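Local coordinates for uncharacterized N-acetyltransferase D2E76_00625 (PDB 6YCA), which is an Eis-family, GCN5-related N-acetyltransferase that binds acetyl coenzyme A, is unable to modify aminoglycosides, and probably acetylates amino groups of other substrates, at residues 24-29 against 65-71; 330-336 against 360-366; 377-381 against 399-403. All coordinates share one frame; numbering follows the deposited sequence.

Interaction 1: residues 24-29 against 65-71; sequences TDIRFL and RYLGAFV. With SO4 (sulfate ion), chain H.
Arg27 lays its guanidinium flat over one face of the Phe70 ring, the group centres 3.6 Å apart and the planes only 23° from parallel, a cation-pi stack displaced toward the rim. Its CG sits between the backbone N and carbonyl carbon (chi1 54°) and the chain then runs straight to NE, which lifts the charged end over the neighbouring strand. NH1 makes its salt bridge with Glu34, so the stacked group is also held from the side of helix 32-46. At the other end of the pairing, Leu67 CD2 stands almost exactly over the centre of the Phe28 ring, 3.7 Å from its centroid. Leu29 reaches two rings with its two branches: CD1 rests over the face of Tyr66, while CD2 approaches Phe70 CZ obliquely at 3.6 Å. The strands that carry these side chains run antiparallel. Asp25 and Phe70 exchange two nearly straight bonds, Asp25 N to Phe70 O and Phe70 N to Asp25 O, both 2.9 Å. Arg27 and Gly68 also exchange two, Arg27 N to Gly68 O being the more bent. Phe28 N turns outward instead and donates to sulfate O2 at 2.7 Å; Arg120 also binds this ion. Strand 25-28 is the outermost strand of the N-terminal GNAT sheet within the chain, and strand 67-70 joins it to strand 75-87. Helix 113-127 packs against Leu67 and Ala69, and helix 32-46 covers Leu29 and Tyr66.

Interaction 2: residues 330-336 against 360-366; sequences VVIEVQD and PDISVDV
Ile332 and Val364 meet on the closely packed face of this parallel strand pair, CG2 against CG1 at 3.6 Å. Val364 turns CG1 into the place between its own backbone N and carbonyl carbon (chi1 36°), toward that methyl. Ile362 adds its CG2 to the same apolar layer. The face carrying Glu333, Ser363, Gln335 and Asp365 is looser and more polar: the extended Glu333 lies alongside Pro360, and Gln335 is exposed to solvent. Asp365 bends away to form a salt bridge with Arg144, tying the strand end to the GNAT part of the chain. Between the two faces the backbones bond in parallel register, with Glu333 N to Ile362 O at 2.7 Å and Val364 N to Glu333 O at 3.1 Å. At the start, Val331 O accepts from both Asp361 N (2.7 Å) and Ile362 N. Val331 N in turn donates to Asp361 OD2 at 3.3 Å, coming to that oxygen on its anti side, 33° out of the carboxylate plane. Within the sheet of the sterol carrier protein-like domain, strand 344-348 flanks 330-335 and strand 388-390 flanks 362-365, while helices 379-384 and 395-403 cover the Ile332, Ile362 and Val364 face.

Interaction 3: residues 377-381 against 399-403; sequences NTWTR and ADALF
With CG anti to its carbonyl carbon (chi1 -83°), Asp400 swings its carboxylate away from its own helix to the first turn of helix 379-384, where Thr380, its OG1 also anti to the carbonyl carbon (chi1 -49°), aims that hydroxyl at it. Each carboxylate oxygen has its own work. OD1 takes the backbone N of Trp379 on its syn lone pair at 2.6 Å, and OD2 accepts from Thr380 OG1, also at 2.6 Å, nearly along the C-O axis. A weak bond from Thr380 N adds to the grip on OD2. An acid from one helix thus binds backbone N-H groups at the N-terminal end of another, just past the N-cap residue Thr378, in the C-terminal domain that resembles sterol carrier proteins; the helix end would probably favour the charged form of Asp400. Beside this polar clasp, Ala399 CB sits over the five-membered ring of Trp379, 3.8 Å from its centroid. The indole then turns its NE1 edge to the face of Phe403 in a T-shaped pair, ring centroids 4.9 Å apart and planes at 85°. Beyond the indole lie Leu369 and Val372 of helix 366-373, whereas Thr378 OG1 bonds to Gly406 O of the second subunit.

Overall arrangement
From the N terminus, interaction 1 comes first: it closes a mainly helical excursion of 35 residues and fixes the first strand at the border of the N-terminal GNAT domain. Interaction 2 follows much later, bringing 360-366 back beside 330-336 after two intervening strands. Interaction 3 then closes a 17-residue loop made of the rest of helix 379-384, strand 388-390 and the start of helix 395-403. The three closures run in series, none nested or crossed. Interaction 1 stands apart, its nearest atoms about 16 Å from interaction 2 and about 24 Å from interaction 3. Interactions 2 and 3 share the C-terminal domain and touch directly: Ile362 CD1 meets Ala399 CB at 3.4 Å, joining helix 395-403 to the sheet.

Interaction 1: residues 24-29 against 65-71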
loop_
_atom_site.group_PDB
_atom_site.type_symbol
_atom_site.label_atom_id
_atom_site.label_comp_id
_atom_site.label_asym_id
_atom_site.label_seq_id
_atom_site.Cartn_x
_atom_site.Cartn_y
_atom_site.Cartn_z
ATOM N N THR A 24 23.757 24.570 -38.075
ATOM C CA THR A 24 24.059 24.168 -36.703
ATOM C C THR A 24 25.568 24.030 -36.468
ATOM O O THR A 24 26.263 23.328 -37.202
ATOM C CB THR A 24 23.361 22.849 -36.340
ATOM O OG1 THR A 24 21.944 23.012 -36.470
ATOM C CG2 THR A 24 23.697 22.440 -34.909
ATOM N N ASP A 25 26.066 24.712 -35.439
ATOM C CA ASP A 25 27.488 24.771 -35.129
ATOM C C ASP A 25 27.753 24.114 -33.780
ATOM O O ASP A 25 27.017 24.351 -32.814
ATOM C CB ASP A 25 27.965 26.226 -35.115
ATOM C CG ASP A 25 29.464 26.349 -34.927
ATOM O OD1 ASP A 25 30.184 25.363 -35.197
ATOM O OD2 ASP A 25 29.919 27.434 -34.507
ATOM N N ILE A 26 28.786 23.274 -33.722
ATOM C CA ILE A 26 29.197 22.590 -32.499
ATOM C C ILE A 26 30.586 23.101 -32.139
ATOM O O ILE A 26 31.569 22.759 -32.807
ATOM C CB ILE A 26 29.218 21.067 -32.674
ATOM C CG1 ILE A 26 27.851 20.558 -33.139
ATOM C CG2 ILE A 26 29.649 20.393 -31.379
ATOM C CD1 ILE A 26 26.812 20.524 -32.054
ATOM N N ARG A 27 30.678 23.907 -31.084
ATOM C CA ARG A 27 31.958 24.445 -30.644
ATOM C C ARG A 27 32.027 24.453 -29.122
ATOM O O ARG A 27 31.009 24.362 -28.434
ATOM C CB ARG A 27 32.199 25.857 -31.195
ATOM C CG ARG A 27 31.081 26.838 -30.879
ATOM C CD ARG A 27 31.477 28.258 -31.243
ATOM N NE ARG A 27 30.364 29.194 -31.104
ATOM C CZ ARG A 27 30.013 29.772 -29.959
ATOM N NH1 ARG A 27 30.679 29.499 -28.843
ATOM N NH2 ARG A 27 28.990 30.616 -29.927
ATOM N N PHE A 28 33.247 24.580 -28.603
ATOM C CA PHE A 28 33.442 24.670 -27.162
ATOM C C PHE A 28 33.035 26.045 -26.659
ATOM O O PHE A 28 33.293 27.064 -27.308
ATOM C CB PHE A 28 34.910 24.430 -26.816
ATOM C CG PHE A 28 35.278 22.984 -26.711
ATOM C CD1 PHE A 28 34.893 22.239 -25.606
ATOM C CD2 PHE A 28 36.011 22.366 -27.711
ATOM C CE1 PHE A 28 35.226 20.901 -25.504
ATOM C CE2 PHE A 28 36.348 21.029 -27.616
ATOM C CZ PHE A 28 35.955 20.294 -26.511
ATOM N N LEU A 29 32.401 26.076 -25.493
ATOM C CA LEU A 29 32.046 27.351 -24.892
ATOM C C LEU A 29 33.298 28.045 -24.376
ATOM O O LEU A 29 34.238 27.393 -23.909
ATOM C CB LEU A 29 31.081 27.114 -23.738
ATOM C CG LEU A 29 29.917 26.200 -24.109
ATOM C CD1 LEU A 29 29.013 26.007 -22.919
ATOM C CD2 LEU A 29 29.151 26.779 -25.286
ATOM N N ARG A 65 36.087 22.264 -21.524
ATOM C CA ARG A 65 35.675 20.903 -21.812
ATOM C C ARG A 65 34.193 20.850 -22.135
ATOM O O ARG A 65 33.642 19.758 -22.294
ATOM C CB ARG A 65 35.960 20.013 -20.598
ATOM C CG ARG A 65 37.411 19.598 -20.424
ATOM C CD ARG A 65 37.532 18.564 -19.317
ATOM N NE ARG A 65 38.642 17.641 -19.529
ATOM C CZ ARG A 65 38.511 16.424 -20.045
ATOM N NH1 ARG A 65 37.315 15.980 -20.409
ATOM N NH2 ARG A 65 39.576 15.651 -20.199
ATOM N N TYR A 66 33.541 22.002 -22.240
ATOM C CA TYR A 66 32.102 22.069 -22.413
ATOM C C TYR A 66 31.818 22.405 -23.867
ATOM O O TYR A 66 32.177 23.486 -24.347
ATOM C CB TYR A 66 31.518 23.129 -21.477
ATOM C CG TYR A 66 30.083 22.878 -21.074
ATOM C CD1 TYR A 66 29.136 22.471 -22.002
ATOM C CD2 TYR A 66 29.686 22.999 -19.748
ATOM C CE1 TYR A 66 27.829 22.233 -21.630
ATOM C CE2 TYR A 66 28.381 22.756 -19.363
ATOM C CZ TYR A 66 27.460 22.373 -20.309
ATOM O OH TYR A 66 26.156 22.130 -19.939
ATOM N N LEU A 67 31.173 21.477 -24.559
ATOM C CA LEU A 67 30.782 21.673 -25.941
ATOM C C LEU A 67 29.361 22.209 -25.974
ATOM O O LEU A 67 28.527 21.847 -25.139
ATOM C CB LEU A 67 30.839 20.352 -26.703
ATOM C CG LEU A 67 32.197 19.900 -27.221
ATOM C CD1 LEU A 67 32.153 18.428 -27.570
ATOM C CD2 LEU A 67 32.563 20.725 -28.438
ATOM N N GLY A 68 29.095 23.075 -26.939
ATOM C CA GLY A 68 27.783 23.662 -27.086
ATOM C C GLY A 68 27.264 23.449 -28.491
ATOM O O GLY A 68 28.025 23.384 -29.456
ATOM N N ALA A 69 25.949 23.329 -28.588
ATOM C CA ALA A 69 25.261 23.172 -29.860
ATOM C C ALA A 69 24.466 24.443 -30.101
ATOM O O ALA A 69 23.568 24.774 -29.318
ATOM C CB ALA A 69 24.330 21.962 -29.823
ATOM N N PHE A 70 24.805 25.158 -31.169
ATOM C CA PHE A 70 24.197 26.443 -31.484
ATOM C C PHE A 70 23.403 26.295 -32.773
ATOM O O PHE A 70 23.947 25.849 -33.788
ATOM C CB PHE A 70 25.271 27.519 -31.666
ATOM C CG PHE A 70 26.100 27.780 -30.436
ATOM C CD1 PHE A 70 27.166 26.952 -30.108
ATOM C CD2 PHE A 70 25.836 28.874 -29.626
ATOM C CE1 PHE A 70 27.934 27.196 -28.982
ATOM C CE2 PHE A 70 26.599 29.124 -28.499
ATOM C CZ PHE A 70 27.649 28.283 -28.176
ATOM N N VAL A 71 22.122 26.651 -32.727
ATOM C CA VAL A 71 21.293 26.771 -33.923
ATOM C C VAL A 71 20.828 28.217 -34.034
ATOM O O VAL A 71 20.215 28.755 -33.102
ATOM C CB VAL A 71 20.126 25.766 -33.958
ATOM C CG1 VAL A 71 20.652 24.344 -33.814
ATOM C CG2 VAL A 71 19.075 26.064 -32.898
HETATM S S SO4 H . 36.035 24.809 -31.388
HETATM O O1 SO4 H . 37.386 24.284 -31.201
HETATM O O2 SO4 H . 35.417 25.004 -30.081
HETATM O O3 SO4 H . 36.093 26.090 -32.087
HETATM O O4 SO4 H . 35.242 23.865 -32.173
#

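Interaction 2: residues 330-336 against 360-366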
loop_
_atom_site.group_PDB
_atom_site.type_symbol
_atom_site.label_atom_id
_atom_site.label_comp_id
_atom_site.label_asym_id
_atom_site.label_seq_id
_atom_site.Cartn_x
_atom_site.Cartn_y
_atom_site.Cartn_z
ATOM N N VAL A 330 44.894 -14.310 -27.293
ATOM C CA VAL A 330 43.658 -14.377 -28.059
ATOM C C VAL A 330 43.592 -13.141 -28.947
ATOM O O VAL A 330 43.953 -12.040 -28.516
ATOM C CB VAL A 330 42.443 -14.431 -27.110
ATOM C CG1 VAL A 330 41.145 -14.327 -27.888
ATOM C CG2 VAL A 330 42.477 -15.703 -26.286
ATOM N N VAL A 331 43.141 -13.320 -30.185
ATOM C CA VAL A 331 43.020 -12.225 -31.141
ATOM C C VAL A 331 41.562 -11.795 -31.198
ATOM O O VAL A 331 40.678 -12.606 -31.504
ATOM C CB VAL A 331 43.541 -12.623 -32.529
ATOM C CG1 VAL A 331 43.398 -11.450 -33.491
ATOM C CG2 VAL A 331 44.988 -13.078 -32.437
ATOM N N ILE A 332 41.310 -10.526 -30.891
ATOM C CA ILE A 332 39.963 -9.963 -30.849
ATOM C C ILE A 332 39.818 -8.964 -31.987
ATOM O O ILE A 332 40.590 -8.002 -32.079
ATOM C CB ILE A 332 39.678 -9.293 -29.496
ATOM C CG1 ILE A 332 39.910 -10.281 -28.354
ATOM C CG2 ILE A 332 38.268 -8.752 -29.464
ATOM C CD1 ILE A 332 39.728 -9.679 -26.981
ATOM N N GLU A 333 38.831 -9.183 -32.852
ATOM C CA GLU A 333 38.504 -8.219 -33.895
ATOM C C GLU A 333 37.410 -7.294 -33.369
ATOM O O GLU A 333 36.305 -7.745 -33.049
ATOM C CB GLU A 333 38.056 -8.922 -35.177
ATOM C CG GLU A 333 37.798 -7.971 -36.347
ATOM C CD GLU A 333 37.392 -8.687 -37.625
ATOM O OE1 GLU A 333 37.513 -9.926 -37.686
ATOM O OE2 GLU A 333 36.946 -8.010 -38.574
ATOM N N VAL A 334 37.721 -6.003 -33.285
ATOM C CA VAL A 334 36.833 -5.006 -32.700
ATOM C C VAL A 334 36.243 -4.158 -33.818
ATOM O O VAL A 334 36.965 -3.731 -34.729
ATOM C CB VAL A 334 37.587 -4.129 -31.687
ATOM C CG1 VAL A 334 36.636 -3.140 -31.023
ATOM C CG2 VAL A 334 38.285 -5.004 -30.655
ATOM N N GLN A 335 34.934 -3.926 -33.752
ATOM C CA GLN A 335 34.237 -3.046 -34.679
ATOM C C GLN A 335 33.890 -1.743 -33.978
ATOM O O GLN A 335 33.290 -1.756 -32.898
ATOM C CB GLN A 335 32.974 -3.702 -35.233
ATOM C CG GLN A 335 32.187 -2.790 -36.157
ATOM C CD GLN A 335 31.172 -3.544 -36.989
ATOM O OE1 GLN A 335 31.523 -4.182 -37.986
ATOM N NE2 GLN A 335 29.905 -3.478 -36.587
ATOM N N ASP A 336 34.249 -0.623 -34.599
ATOM C CA ASP A 336 34.017 0.698 -34.026
ATOM C C ASP A 336 33.662 1.650 -35.154
ATOM O O ASP A 336 34.492 1.915 -36.027
ATOM C CB ASP A 336 35.262 1.186 -33.280
ATOM C CG ASP A 336 34.964 2.319 -32.325
ATOM O OD1 ASP A 336 34.008 3.084 -32.579
ATOM O OD2 ASP A 336 35.677 2.434 -31.305
ATOM N N PRO A 360 41.099 -13.692 -36.451
ATOM C CA PRO A 360 40.689 -13.441 -35.067
ATOM C C PRO A 360 40.040 -14.660 -34.432
ATOM O O PRO A 360 39.483 -15.533 -35.101
ATOM C CB PRO A 360 39.682 -12.298 -35.201
ATOM C CG PRO A 360 39.112 -12.482 -36.565
ATOM C CD PRO A 360 40.238 -12.989 -37.418
ATOM N N ASP A 361 40.121 -14.702 -33.106
ATOM C CA ASP A 361 39.399 -15.693 -32.322
ATOM C C ASP A 361 38.019 -15.210 -31.907
ATOM O O ASP A 361 37.141 -16.035 -31.634
ATOM C CB ASP A 361 40.192 -16.055 -31.062
ATOM C CG ASP A 361 41.471 -16.802 -31.371
ATOM O OD1 ASP A 361 41.434 -17.718 -32.222
ATOM O OD2 ASP A 361 42.515 -16.468 -30.770
ATOM N N ILE A 362 37.817 -13.896 -31.835
ATOM C CA ILE A 362 36.573 -13.324 -31.328
ATOM C C ILE A 362 36.284 -12.029 -32.076
ATOM O O ILE A 362 37.196 -11.248 -32.362
ATOM C CB ILE A 362 36.687 -13.089 -29.805
ATOM C CG1 ILE A 362 36.486 -14.398 -29.051
ATOM C CG2 ILE A 362 35.687 -12.052 -29.326
ATOM C CD1 ILE A 362 36.689 -14.259 -27.594
ATOM N N SER A 363 35.011 -11.805 -32.399
ATOM C CA SER A 363 34.555 -10.564 -33.013
ATOM C C SER A 363 33.510 -9.939 -32.102
ATOM O O SER A 363 32.603 -10.630 -31.630
ATOM C CB SER A 363 33.956 -10.809 -34.402
ATOM O OG SER A 363 34.954 -11.167 -35.347
ATOM N N VAL A 364 33.661 -8.645 -31.823
ATOM C CA VAL A 364 32.764 -7.946 -30.910
ATOM C C VAL A 364 32.800 -6.469 -31.278
ATOM O O VAL A 364 33.818 -5.961 -31.756
ATOM C CB VAL A 364 33.197 -8.210 -29.444
ATOM C CG1 VAL A 364 34.709 -8.297 -29.348
ATOM C CG2 VAL A 364 32.648 -7.185 -28.489
ATOM N N ASP A 365 31.683 -5.776 -31.060
ATOM C CA ASP A 365 31.658 -4.328 -31.223
ATOM C C ASP A 365 32.208 -3.633 -29.980
ATOM O O ASP A 365 32.217 -4.186 -28.878
ATOM C CB ASP A 365 30.244 -3.833 -31.545
ATOM C CG ASP A 365 29.266 -4.061 -30.405
ATOM O OD1 ASP A 365 29.470 -5.012 -29.623
ATOM O OD2 ASP A 365 28.280 -3.303 -30.307
ATOM N N VAL A 366 32.647 -2.384 -30.169
ATOM C CA VAL A 366 33.359 -1.667 -29.113
ATOM C C VAL A 366 32.494 -1.482 -27.870
ATOM O O VAL A 366 33.014 -1.415 -26.748
ATOM C CB VAL A 366 33.939 -0.339 -29.646
ATOM C CG1 VAL A 366 32.827 0.644 -29.978
ATOM C CG2 VAL A 366 34.922 0.262 -28.645
#

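Interaction 3: residues 377-381 against 399-403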
loop_
_atom_site.group_PDB
_atom_site.type_symbol
_atom_site.label_atom_id
_atom_site.label_comp_id
_atom_site.label_asym_id
_atom_site.label_seq_id
_atom_site.Cartn_x
_atom_site.Cartn_y
_atom_site.Cartn_z
ATOM N N ASN A 377 31.449 -8.282 -16.847
ATOM C CA ASN A 377 30.756 -9.238 -17.695
ATOM C C ASN A 377 31.792 -10.198 -18.253
ATOM O O ASN A 377 32.981 -9.880 -18.338
ATOM C CB ASN A 377 30.028 -8.553 -18.856
ATOM C CG ASN A 377 28.889 -7.672 -18.391
ATOM O OD1 ASN A 377 27.741 -8.112 -18.294
ATOM N ND2 ASN A 377 29.201 -6.416 -18.104
ATOM N N THR A 378 31.330 -11.378 -18.640
ATOM C CA THR A 378 32.207 -12.370 -19.233
ATOM C C THR A 378 31.853 -12.567 -20.698
ATOM O O THR A 378 30.775 -12.183 -21.161
ATOM C CB THR A 378 32.122 -13.707 -18.487
ATOM O OG1 THR A 378 30.785 -14.218 -18.563
ATOM C CG2 THR A 378 32.512 -13.521 -17.036
ATOM N N TRP A 379 32.783 -13.178 -21.429
ATOM C CA TRP A 379 32.551 -13.422 -22.845
ATOM C C TRP A 379 31.446 -14.448 -23.062
ATOM O O TRP A 379 30.705 -14.351 -24.046
ATOM C CB TRP A 379 33.847 -13.875 -23.512
ATOM C CG TRP A 379 34.898 -12.815 -23.531
ATOM C CD1 TRP A 379 35.962 -12.701 -22.683
ATOM C CD2 TRP A 379 34.992 -11.715 -24.443
ATOM N NE1 TRP A 379 36.714 -11.596 -23.010
ATOM C CE2 TRP A 379 36.140 -10.973 -24.088
ATOM C CE3 TRP A 379 34.218 -11.284 -25.527
ATOM C CZ2 TRP A 379 36.532 -9.825 -24.777
ATOM C CZ3 TRP A 379 34.609 -10.141 -26.209
ATOM C CH2 TRP A 379 35.755 -9.427 -25.831
ATOM N N THR A 380 31.305 -15.416 -22.152
ATOM C CA THR A 380 30.283 -16.443 -22.332
ATOM C C THR A 380 28.891 -15.842 -22.292
ATOM O O THR A 380 28.039 -16.176 -23.122
ATOM C CB THR A 380 30.408 -17.520 -21.258
ATOM O OG1 THR A 380 31.767 -17.963 -21.171
ATOM C CG2 THR A 380 29.517 -18.701 -21.604
ATOM N N ARG A 381 28.636 -14.953 -21.336
ATOM C CA ARG A 381 27.290 -14.407 -21.218
ATOM C C ARG A 381 26.979 -13.429 -22.339
ATOM O O ARG A 381 25.845 -13.391 -22.828
ATOM C CB ARG A 381 27.075 -13.800 -19.836
ATOM C CG ARG A 381 27.077 -14.842 -18.727
ATOM C CD ARG A 381 26.006 -15.890 -18.963
ATOM N NE ARG A 381 25.857 -16.787 -17.821
ATOM C CZ ARG A 381 25.117 -17.891 -17.831
ATOM N NH1 ARG A 381 24.457 -18.237 -18.929
ATOM N NH2 ARG A 381 25.040 -18.652 -16.745
ATOM N N ALA A 399 39.339 -16.740 -23.837
ATOM C CA ALA A 399 39.241 -15.310 -23.584
ATOM C C ALA A 399 38.798 -15.046 -22.155
ATOM O O ALA A 399 39.328 -14.148 -21.488
ATOM C CB ALA A 399 38.266 -14.665 -24.561
ATOM N N ASP A 400 37.822 -15.820 -21.669
ATOM C CA ASP A 400 37.370 -15.667 -20.290
ATOM C C ASP A 400 38.466 -16.016 -19.289
ATOM O O ASP A 400 38.531 -15.416 -18.208
ATOM C CB ASP A 400 36.110 -16.500 -20.032
ATOM C CG ASP A 400 34.839 -15.794 -20.475
ATOM O OD1 ASP A 400 34.783 -14.550 -20.378
ATOM O OD2 ASP A 400 33.884 -16.487 -20.889
ATOM N N ALA A 401 39.333 -16.976 -19.628
ATOM C CA ALA A 401 40.451 -17.299 -18.748
ATOM C C ALA A 401 41.399 -16.114 -18.612
ATOM O O ALA A 401 41.935 -15.856 -17.526
ATOM C CB ALA A 401 41.187 -18.535 -19.261
ATOM N N LEU A 402 41.604 -15.372 -19.704
ATOM C CA LEU A 402 42.496 -14.218 -19.679
ATOM C C LEU A 402 41.875 -13.055 -18.918
ATOM O O LEU A 402 42.534 -12.424 -18.083
ATOM C CB LEU A 402 42.823 -13.787 -21.108
ATOM C CG LEU A 402 43.860 -14.612 -21.870
ATOM C CD1 LEU A 402 43.974 -14.136 -23.310
ATOM C CD2 LEU A 402 45.211 -14.562 -21.170
ATOM N N PHE A 403 40.606 -12.752 -19.199
ATOM C CA PHE A 403 39.951 -11.547 -18.704
ATOM C C PHE A 403 39.360 -11.685 -17.304
ATOM O O PHE A 403 38.909 -10.677 -16.749
ATOM C CB PHE A 403 38.850 -11.107 -19.675
ATOM C CG PHE A 403 39.363 -10.429 -20.913
ATOM C CD1 PHE A 403 40.040 -11.145 -21.884
ATOM C CD2 PHE A 403 39.152 -9.073 -21.110
ATOM C CE1 PHE A 403 40.509 -10.522 -23.023
ATOM C CE2 PHE A 403 39.616 -8.441 -22.252
ATOM C CZ PHE A 403 40.293 -9.167 -23.211
#